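PDB 3RRK: V-type ATPase 116 kDa subunit from Meiothermus ruber, which probably forms part of the stator of a rotary, proton-translocating V-type ATPase as subunit I, of which this chain is the cytoplasmic N-terminal domain. Local coordinates for residues 151-160 with 202-213; 14-23 with 285-295. One frame throughout, in Å; residues are numbered along the deposited sequence.

Interaction 1: residues 151-160 with 202-213; sequences IPFLVAKPEE and RSSLSRLGLAEL
F153 turns one face of its ring to L205, whose CD1 stands 4.2 Å from the ring centroid, 23° off the normal, a CH-pi contact displaced toward the rim. The ring's CG sits between the backbone N and the carbonyl carbon (chi1 69°), the crowded position, and this brings the ring against the last turn of helix 198-206. L210 adds CD1 obliquely, 4.1 Å from F153 CE2, while its other methyl, CD2, lies 3.7 Å from E160 OE2. I151 presents two branches: CG2 touches both L205 CD1 and E212 CB, whereas CD1 lies over one face of the R202 guanidinium. That guanidinium is held at its edge, R202 NH1 meeting E212 OE1 nearly in plane at 3.2 Å in a salt bridge, and its NE pairs with E199, two carboxylates that probably fix its rotation. The extended side chain of E212 slants across the P152 ring, OE2 3.8 Å from P152 CD. One direct hydrogen bond joins the backbones, L213 N to P152 O at 3.1 Å, the donor well above the carbonyl plane; a water bridges L154 N and A211 O. G209, with positive phi, is the C-prime residue of a Schellman motif that ends the helix and turns the chain back toward the strand. The contact thus packs a helix end and its following loop on strand 148-155, which pairs with strand 187-194 through I151, F153 and V155; V164 of helix 158-172 touches F153, L208 and L210, and helix 94-138 meets P152 and L213.

Interaction 2: residues 14-23 with 285-295; sequences MEKLIVAGPK and YGAALMGWVPQ
Strands 15-21 and 287-293 run antiparallel, their axes 4.5 Å apart at closest approach and their N-to-C directions 166° apart, with hydrogen-bonded pairs at E15-V293, L17-G291, V19-L289 and G21-A287. Paired N-H and C=O bonds run from V293 N-E15 O to A287 N-G21 O; at the M14 end the E15 N to V293 O bond is weak. On the face carrying K16, I18 and A20, K16 lies across W292: its CB is 4.0 Å from the centroid of the six-membered ring, 12° off the normal, a CH-pi contact. With CG anti to the backbone N (chi1 173°) and a bend at chi3, the lysine chain carries K16 CE past the rim of the ring, 3.5 Å from W292 CZ2, toward M290 SD. The indole edge meets the M14 carbonyl near the ring plane. Replacing W292 by an alanine would probably leave the aliphatic part of K16 without its aromatic platform and its chain freer to turn. These are the central strands of a four-stranded antiparallel sheet, flanked by 41-44 beside 287-293 and 310-313 beside 15-21; strand 15-21 belongs to the region assigned to the proximal lobe, which 287-293 probably completes from far along the chain. Helix 26-36 packs against V19, A287 and L289 on the other face, where L17 CB meets V293 CG2 at 3.9 Å. Back on the K16 face, near the G21 end, A20 CB rests 3.6 Å from Y285 CB, the tyrosine ring oblique to it, and A288 puts its methyl beside that of A20. K23 CE ends near the G286 carbonyl oxygen.

Overall arrangement
From the N terminus, the chain lays down strand 15-21, then passes through helix 26-36, strand 41-44, helix 56-79 and the long helix 94-138 to the far end of the molecule. There interaction 1 closes a loop of 41 intervening residues, holding most of helix 158-172, strands 177-182 and 187-194 and the start of helix 198-206. Helix 224-281 then returns the chain, and strand 287-293 closes interaction 2 across 261 residues. Interaction 1 is therefore nested inside the loop of interaction 2. Their centres lie about 74 Å apart on opposite sides of the chain's centre: interaction 2 joins the two central strands of the four-stranded sheet, interaction 1 a helix end to the three-stranded sheet.

Interaction 1: residues 151-160 with 202-213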
loop_
_atom_site.group_PDB
_atom_site.type_symbol
_atom_site.label_atom_id
_atom_site.label_comp_id
_atom_site.label_asym_id
_atom_site.label_seq_id
_atom_site.Cartn_x
_atom_site.Cartn_y
_atom_site.Cartn_z
ATOM N N ILE A 151 32.003 -18.079 -6.679
ATOM C CA ILE A 151 31.334 -16.846 -7.037
ATOM C C ILE A 151 30.572 -17.069 -8.315
ATOM O O ILE A 151 31.168 -17.356 -9.357
ATOM C CB ILE A 151 32.312 -15.693 -7.292
ATOM C CG1 ILE A 151 33.194 -15.439 -6.077
ATOM C CG2 ILE A 151 31.544 -14.440 -7.607
ATOM C CD1 ILE A 151 34.267 -14.393 -6.327
ATOM N N PRO A 152 29.244 -16.964 -8.237
ATOM C CA PRO A 152 28.414 -16.901 -9.440
ATOM C C PRO A 152 28.420 -15.468 -9.919
ATOM O O PRO A 152 28.554 -14.554 -9.101
ATOM C CB PRO A 152 27.028 -17.276 -8.922
ATOM C CG PRO A 152 27.023 -16.778 -7.526
ATOM C CD PRO A 152 28.442 -16.879 -7.006
ATOM N N PHE A 153 28.301 -15.266 -11.222
ATOM C CA PHE A 153 28.246 -13.916 -11.772
ATOM C C PHE A 153 27.854 -13.963 -13.242
ATOM O O PHE A 153 28.101 -14.947 -13.917
ATOM C CB PHE A 153 29.591 -13.207 -11.584
ATOM C CG PHE A 153 30.703 -13.765 -12.429
ATOM C CD1 PHE A 153 31.420 -14.874 -12.011
ATOM C CD2 PHE A 153 31.036 -13.174 -13.639
ATOM C CE1 PHE A 153 32.443 -15.382 -12.785
ATOM C CE2 PHE A 153 32.065 -13.676 -14.417
ATOM C CZ PHE A 153 32.771 -14.781 -13.991
ATOM N N LEU A 154 27.226 -12.903 -13.737
ATOM C CA LEU A 154 26.784 -12.877 -15.125
ATOM C C LEU A 154 27.761 -12.142 -16.033
ATOM O O LEU A 154 28.425 -11.184 -15.632
ATOM C CB LEU A 154 25.400 -12.246 -15.242
ATOM C CG LEU A 154 24.205 -12.922 -14.581
ATOM C CD1 LEU A 154 22.965 -12.060 -14.811
ATOM C CD2 LEU A 154 23.996 -14.321 -15.126
ATOM N N VAL A 155 27.832 -12.597 -17.273
ATOM C CA VAL A 155 28.753 -12.033 -18.236
ATOM C C VAL A 155 28.028 -12.091 -19.565
ATOM O O VAL A 155 27.266 -13.022 -19.812
ATOM C CB VAL A 155 30.081 -12.833 -18.267
ATOM C CG1 VAL A 155 29.918 -14.132 -19.042
ATOM C CG2 VAL A 155 31.189 -12.005 -18.859
ATOM N N ALA A 156 28.235 -11.088 -20.408
ATOM C CA ALA A 156 27.429 -10.947 -21.620
ATOM C C ALA A 156 27.970 -11.777 -22.775
ATOM O O ALA A 156 27.277 -12.625 -23.333
ATOM C CB ALA A 156 27.320 -9.486 -22.013
ATOM N N LYS A 157 29.224 -11.535 -23.122
ATOM C CA LYS A 157 29.831 -12.210 -24.260
ATOM C C LYS A 157 30.836 -13.282 -23.814
ATOM O O LYS A 157 31.522 -13.119 -22.803
ATOM C CB LYS A 157 30.503 -11.171 -25.169
ATOM C CG LYS A 157 29.687 -9.889 -25.353
ATOM C CD LYS A 157 30.387 -8.879 -26.253
ATOM C CE LYS A 157 29.505 -7.650 -26.467
ATOM N NZ LYS A 157 30.093 -6.655 -27.418
ATOM N N PRO A 158 30.910 -14.395 -24.560
ATOM C CA PRO A 158 31.979 -15.378 -24.346
ATOM C C PRO A 158 33.359 -14.724 -24.482
ATOM O O PRO A 158 34.358 -15.248 -23.984
ATOM C CB PRO A 158 31.746 -16.393 -25.470
ATOM C CG PRO A 158 30.279 -16.318 -25.739
ATOM C CD PRO A 158 29.902 -14.873 -25.525
ATOM N N GLU A 159 33.398 -13.581 -25.158
ATOM C CA GLU A 159 34.618 -12.798 -25.286
ATOM C C GLU A 159 34.984 -12.194 -23.938
ATOM O O GLU A 159 36.152 -12.158 -23.558
ATOM C CB GLU A 159 34.438 -11.689 -26.329
ATOM C CG GLU A 159 34.333 -12.178 -27.781
ATOM C CD GLU A 159 33.012 -12.877 -28.097
ATOM O OE1 GLU A 159 31.986 -12.535 -27.471
ATOM O OE2 GLU A 159 33.000 -13.767 -28.978
ATOM N N GLU A 160 33.975 -11.725 -23.212
ATOM C CA GLU A 160 34.199 -11.123 -21.904
ATOM C C GLU A 160 34.642 -12.190 -20.903
ATOM O O GLU A 160 35.457 -11.931 -20.019
ATOM C CB GLU A 160 32.943 -10.391 -21.405
ATOM C CG GLU A 160 33.235 -9.318 -20.359
ATOM C CD GLU A 160 31.988 -8.596 -19.855
ATOM O OE1 GLU A 160 30.860 -9.082 -20.107
ATOM O OE2 GLU A 160 32.147 -7.540 -19.200
ATOM N N ARG A 202 37.421 -12.040 -6.432
ATOM C CA ARG A 202 36.449 -10.957 -6.426
ATOM C C ARG A 202 37.075 -9.682 -7.005
ATOM O O ARG A 202 36.481 -9.010 -7.848
ATOM C CB ARG A 202 35.941 -10.709 -5.007
ATOM C CG ARG A 202 34.655 -9.915 -4.954
ATOM C CD ARG A 202 34.185 -9.680 -3.533
ATOM N NE ARG A 202 34.059 -10.928 -2.782
ATOM C CZ ARG A 202 33.088 -11.817 -2.951
ATOM N NH1 ARG A 202 32.153 -11.607 -3.868
ATOM N NH2 ARG A 202 33.058 -12.919 -2.205
ATOM N N SER A 203 38.284 -9.369 -6.555
ATOM C CA SER A 203 39.035 -8.242 -7.081
ATOM C C SER A 203 39.203 -8.307 -8.604
ATOM O O SER A 203 39.125 -7.290 -9.298
ATOM C CB SER A 203 40.401 -8.151 -6.405
ATOM O OG SER A 203 41.301 -7.395 -7.205
ATOM N N SER A 204 39.436 -9.496 -9.126
ATOM C CA SER A 204 39.567 -9.629 -10.565
ATOM C C SER A 204 38.283 -9.250 -11.268
ATOM O O SER A 204 38.319 -8.555 -12.275
ATOM C CB SER A 204 39.972 -11.043 -10.943
ATOM O OG SER A 204 41.197 -11.360 -10.314
ATOM N N LEU A 205 37.143 -9.701 -10.744
ATOM C CA LEU A 205 35.862 -9.332 -11.340
ATOM C C LEU A 205 35.670 -7.840 -11.212
ATOM O O LEU A 205 35.231 -7.164 -12.146
ATOM C CB LEU A 205 34.699 -10.043 -10.662
ATOM C CG LEU A 205 34.716 -11.564 -10.503
ATOM C CD1 LEU A 205 33.332 -12.057 -10.091
ATOM C CD2 LEU A 205 35.168 -12.244 -11.771
ATOM N N SER A 206 36.001 -7.326 -10.038
ATOM C CA SER A 206 35.834 -5.909 -9.767
ATOM C C SER A 206 36.579 -5.035 -10.781
ATOM O O SER A 206 36.085 -3.994 -11.191
ATOM C CB SER A 206 36.285 -5.580 -8.347
ATOM O OG SER A 206 36.044 -4.217 -8.049
ATOM N N ARG A 207 37.767 -5.458 -11.190
ATOM C CA ARG A 207 38.555 -4.661 -12.123
ATOM C C ARG A 207 38.055 -4.822 -13.561
ATOM O O ARG A 207 38.542 -4.161 -14.464
ATOM C CB ARG A 207 40.057 -4.968 -11.990
ATOM C CG ARG A 207 40.554 -4.858 -10.551
ATOM C CD ARG A 207 42.018 -4.441 -10.422
ATOM N NE ARG A 207 42.529 -4.680 -9.065
ATOM C CZ ARG A 207 42.219 -3.958 -7.984
ATOM N NH1 ARG A 207 41.380 -2.926 -8.068
ATOM N NH2 ARG A 207 42.746 -4.276 -6.802
ATOM N N LEU A 208 37.063 -5.681 -13.766
ATOM C CA LEU A 208 36.433 -5.818 -15.083
ATOM C C LEU A 208 34.987 -5.305 -15.092
ATOM O O LEU A 208 34.265 -5.448 -16.082
ATOM C CB LEU A 208 36.497 -7.268 -15.566
ATOM C CG LEU A 208 37.952 -7.691 -15.750
ATOM C CD1 LEU A 208 38.077 -9.092 -16.316
ATOM C CD2 LEU A 208 38.654 -6.670 -16.645
ATOM N N GLY A 209 34.579 -4.699 -13.982
ATOM C CA GLY A 209 33.235 -4.175 -13.847
ATOM C C GLY A 209 32.167 -5.239 -13.678
ATOM O O GLY A 209 31.003 -5.021 -13.997
ATOM N N LEU A 210 32.566 -6.401 -13.183
ATOM C CA LEU A 210 31.632 -7.488 -12.945
ATOM C C LEU A 210 31.443 -7.674 -11.442
ATOM O O LEU A 210 32.274 -7.248 -10.641
ATOM C CB LEU A 210 32.176 -8.776 -13.554
ATOM C CG LEU A 210 32.526 -8.739 -15.038
ATOM C CD1 LEU A 210 33.346 -9.966 -15.420
ATOM C CD2 LEU A 210 31.250 -8.675 -15.840
ATOM N N ALA A 211 30.355 -8.315 -11.051
ATOM C CA ALA A 211 30.085 -8.505 -9.635
ATOM C C ALA A 211 29.383 -9.824 -9.399
ATOM O O ALA A 211 28.777 -10.383 -10.316
ATOM C CB ALA A 211 29.242 -7.352 -9.091
ATOM N N GLU A 212 29.470 -10.319 -8.166
ATOM C CA GLU A 212 28.709 -11.498 -7.785
ATOM C C GLU A 212 27.218 -11.281 -8.033
ATOM O O GLU A 212 26.670 -10.214 -7.756
ATOM C CB GLU A 212 28.959 -11.875 -6.329
ATOM C CG GLU A 212 27.908 -12.816 -5.801
ATOM C CD GLU A 212 28.341 -13.583 -4.566
ATOM O OE1 GLU A 212 29.428 -13.281 -4.016
ATOM O OE2 GLU A 212 27.574 -14.489 -4.158
ATOM N N LEU A 213 26.572 -12.292 -8.592
ATOM C CA LEU A 213 25.138 -12.248 -8.796
ATOM C C LEU A 213 24.475 -12.533 -7.456
ATOM O O LEU A 213 24.726 -13.566 -6.833
ATOM C CB LEU A 213 24.716 -13.280 -9.845
ATOM C CG LEU A 213 23.229 -13.609 -10.000
ATOM C CD1 LEU A 213 22.397 -12.345 -10.221
ATOM C CD2 LEU A 213 23.023 -14.611 -11.135
HETATM O O HOH W 1 26.776 -10.572 -11.909
#

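Interaction 2: residues 14-23 with 285-295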
loop_
_atom_site.group_PDB
_atom_site.type_symbol
_atom_site.label_atom_id
_atom_site.label_comp_id
_atom_site.label_asym_id
_atom_site.label_seq_id
_atom_site.Cartn_x
_atom_site.Cartn_y
_atom_site.Cartn_z
ATOM N N MET A 14 -37.384 26.347 14.427
ATOM C CA MET A 14 -37.194 25.122 15.202
ATOM C C MET A 14 -35.712 24.868 15.556
ATOM O O MET A 14 -35.271 25.201 16.659
ATOM C CB MET A 14 -37.793 23.914 14.466
ATOM C CG MET A 14 -39.269 24.046 14.080
ATOM S SD MET A 14 -40.414 24.020 15.475
ATOM C CE MET A 14 -41.993 23.910 14.630
ATOM N N GLU A 15 -34.952 24.287 14.625
ATOM C CA GLU A 15 -33.540 23.937 14.860
ATOM C C GLU A 15 -32.554 25.051 14.479
ATOM O O GLU A 15 -32.648 25.633 13.397
ATOM C CB GLU A 15 -33.157 22.656 14.106
ATOM C CG GLU A 15 -33.849 21.393 14.582
ATOM C CD GLU A 15 -33.563 20.203 13.680
ATOM O OE1 GLU A 15 -33.008 20.411 12.576
ATOM O OE2 GLU A 15 -33.893 19.060 14.076
ATOM N N LYS A 16 -31.598 25.322 15.366
ATOM C CA LYS A 16 -30.576 26.333 15.117
ATOM C C LYS A 16 -29.646 25.896 13.989
ATOM O O LYS A 16 -29.269 24.732 13.909
ATOM C CB LYS A 16 -29.776 26.620 16.393
ATOM C CG LYS A 16 -28.574 27.541 16.180
ATOM C CD LYS A 16 -27.910 27.955 17.492
ATOM C CE LYS A 16 -28.749 28.982 18.242
ATOM N NZ LYS A 16 -28.071 29.463 19.477
ATOM N N LEU A 17 -29.301 26.828 13.102
ATOM C CA LEU A 17 -28.331 26.553 12.047
ATOM C C LEU A 17 -27.102 27.434 12.214
ATOM O O LEU A 17 -27.209 28.610 12.543
ATOM C CB LEU A 17 -28.921 26.754 10.645
ATOM C CG LEU A 17 -27.871 26.583 9.528
ATOM C CD1 LEU A 17 -27.648 25.090 9.126
ATOM C CD2 LEU A 17 -28.207 27.430 8.311
ATOM N N ILE A 18 -25.931 26.858 11.999
ATOM C CA ILE A 18 -24.704 27.613 12.105
ATOM C C ILE A 18 -23.906 27.337 10.853
ATOM O O ILE A 18 -23.694 26.190 10.487
ATOM C CB ILE A 18 -23.910 27.224 13.354
ATOM C CG1 ILE A 18 -24.802 27.314 14.588
ATOM C CG2 ILE A 18 -22.712 28.133 13.528
ATOM C CD1 ILE A 18 -24.643 26.142 15.517
ATOM N N VAL A 19 -23.487 28.401 10.184
ATOM C CA VAL A 19 -22.823 28.270 8.909
ATOM C C VAL A 19 -21.575 29.123 8.888
ATOM O O VAL A 19 -21.568 30.228 9.421
ATOM C CB VAL A 19 -23.731 28.741 7.778
ATOM C CG1 VAL A 19 -23.095 28.421 6.432
ATOM C CG2 VAL A 19 -25.093 28.095 7.898
ATOM N N ALA A 20 -20.518 28.614 8.268
ATOM C CA ALA A 20 -19.302 29.385 8.114
ATOM C C ALA A 20 -18.758 29.228 6.693
ATOM O O ALA A 20 -19.039 28.237 6.020
ATOM C CB ALA A 20 -18.265 28.973 9.155
ATOM N N GLY A 21 -18.000 30.219 6.236
ATOM C CA GLY A 21 -17.397 30.158 4.923
ATOM C C GLY A 21 -16.294 31.180 4.786
ATOM O O GLY A 21 -15.829 31.750 5.775
ATOM N N PRO A 22 -15.852 31.409 3.550
ATOM C CA PRO A 22 -14.911 32.503 3.304
ATOM C C PRO A 22 -15.629 33.824 3.500
ATOM O O PRO A 22 -16.853 33.859 3.396
ATOM C CB PRO A 22 -14.534 32.319 1.830
ATOM C CG PRO A 22 -15.680 31.542 1.233
ATOM C CD PRO A 22 -16.203 30.664 2.328
ATOM N N LYS A 23 -14.893 34.889 3.795
ATOM C CA LYS A 23 -15.505 36.210 3.886
ATOM C C LYS A 23 -16.051 36.656 2.539
ATOM O O LYS A 23 -17.046 37.368 2.484
ATOM C CB LYS A 23 -14.527 37.250 4.436
ATOM C CG LYS A 23 -14.295 37.126 5.925
ATOM C CD LYS A 23 -14.046 38.478 6.565
ATOM C CE LYS A 23 -14.112 38.370 8.084
ATOM N NZ LYS A 23 -13.947 39.694 8.745
ATOM N N TYR A 285 -12.813 29.968 9.944
ATOM C CA TYR A 285 -13.577 30.672 8.921
ATOM C C TYR A 285 -13.852 32.137 9.267
ATOM O O TYR A 285 -14.150 32.477 10.418
ATOM C CB TYR A 285 -14.866 29.921 8.637
ATOM C CG TYR A 285 -14.607 28.622 7.940
ATOM C CD1 TYR A 285 -13.814 28.579 6.805
ATOM C CD2 TYR A 285 -15.128 27.435 8.422
ATOM C CE1 TYR A 285 -13.562 27.391 6.150
ATOM C CE2 TYR A 285 -14.880 26.232 7.778
ATOM C CZ TYR A 285 -14.097 26.218 6.638
ATOM O OH TYR A 285 -13.842 25.029 5.988
ATOM N N GLY A 286 -13.746 32.999 8.258
ATOM C CA GLY A 286 -13.934 34.428 8.444
ATOM C C GLY A 286 -15.391 34.846 8.541
ATOM O O GLY A 286 -15.760 35.683 9.370
ATOM N N ALA A 287 -16.228 34.264 7.691
ATOM C CA ALA A 287 -17.649 34.577 7.707
ATOM C C ALA A 287 -18.450 33.435 8.332
ATOM O O ALA A 287 -18.276 32.271 7.963
ATOM C CB ALA A 287 -18.144 34.876 6.296
ATOM N N ALA A 288 -19.324 33.781 9.276
ATOM C CA ALA A 288 -20.177 32.812 9.959
ATOM C C ALA A 288 -21.545 33.384 10.339
ATOM O O ALA A 288 -21.637 34.463 10.923
ATOM C CB ALA A 288 -19.479 32.289 11.192
ATOM N N LEU A 289 -22.602 32.649 10.019
ATOM C CA LEU A 289 -23.972 33.077 10.313
ATOM C C LEU A 289 -24.723 32.077 11.210
ATOM O O LEU A 289 -24.344 30.903 11.337
ATOM C CB LEU A 289 -24.764 33.291 9.021
ATOM C CG LEU A 289 -24.477 34.516 8.154
ATOM C CD1 LEU A 289 -23.003 34.626 7.805
ATOM C CD2 LEU A 289 -25.311 34.445 6.890
ATOM N N MET A 290 -25.797 32.566 11.820
ATOM C CA MET A 290 -26.628 31.788 12.721
ATOM C C MET A 290 -28.058 32.009 12.263
ATOM O O MET A 290 -28.385 33.073 11.742
ATOM C CB MET A 290 -26.462 32.319 14.143
ATOM C CG MET A 290 -26.997 31.417 15.228
ATOM S SD MET A 290 -27.652 32.359 16.615
ATOM C CE MET A 290 -29.193 32.967 15.920
ATOM N N GLY A 291 -28.923 31.028 12.451
ATOM C CA GLY A 291 -30.289 31.183 11.996
ATOM C C GLY A 291 -31.188 30.085 12.506
ATOM O O GLY A 291 -30.712 29.110 13.077
ATOM N N TRP A 292 -32.493 30.246 12.305
ATOM C CA TRP A 292 -33.468 29.251 12.729
ATOM C C TRP A 292 -34.269 28.734 11.546
ATOM O O TRP A 292 -34.739 29.509 10.706
ATOM C CB TRP A 292 -34.374 29.817 13.820
ATOM C CG TRP A 292 -33.612 30.118 15.073
ATOM C CD1 TRP A 292 -32.927 31.264 15.366
ATOM C CD2 TRP A 292 -33.431 29.247 16.192
ATOM N NE1 TRP A 292 -32.339 31.163 16.606
ATOM C CE2 TRP A 292 -32.635 29.934 17.133
ATOM C CE3 TRP A 292 -33.869 27.951 16.494
ATOM C CZ2 TRP A 292 -32.271 29.368 18.355
ATOM C CZ3 TRP A 292 -33.509 27.393 17.708
ATOM C CH2 TRP A 292 -32.717 28.100 18.623
ATOM N N VAL A 293 -34.408 27.416 11.489
ATOM C CA VAL A 293 -34.999 26.734 10.348
ATOM C C VAL A 293 -36.196 25.888 10.786
ATOM O O VAL A 293 -36.043 24.955 11.573
ATOM C CB VAL A 293 -33.951 25.816 9.665
ATOM C CG1 VAL A 293 -34.470 25.279 8.338
ATOM C CG2 VAL A 293 -32.635 26.560 9.470
ATOM N N PRO A 294 -37.396 26.221 10.279
ATOM C CA PRO A 294 -38.638 25.474 10.522
ATOM C C PRO A 294 -38.787 24.293 9.561
ATOM O O PRO A 294 -38.477 24.432 8.380
ATOM C CB PRO A 294 -39.712 26.511 10.232
ATOM C CG PRO A 294 -39.102 27.353 9.156
ATOM C CD PRO A 294 -37.632 27.425 9.463
ATOM N N GLN A 295 -39.278 23.162 10.061
ATOM C CA GLN A 295 -39.252 21.895 9.322
ATOM C C GLN A 295 -39.369 21.967 7.793
ATOM O O GLN A 295 -38.612 21.300 7.081
ATOM C CB GLN A 295 -40.281 20.912 9.888
ATOM C CG GLN A 295 -39.785 20.165 11.110
ATOM C CD GLN A 295 -38.436 19.515 10.874
ATOM O OE1 GLN A 295 -37.567 19.529 11.747
ATOM N NE2 GLN A 295 -38.252 18.942 9.690
#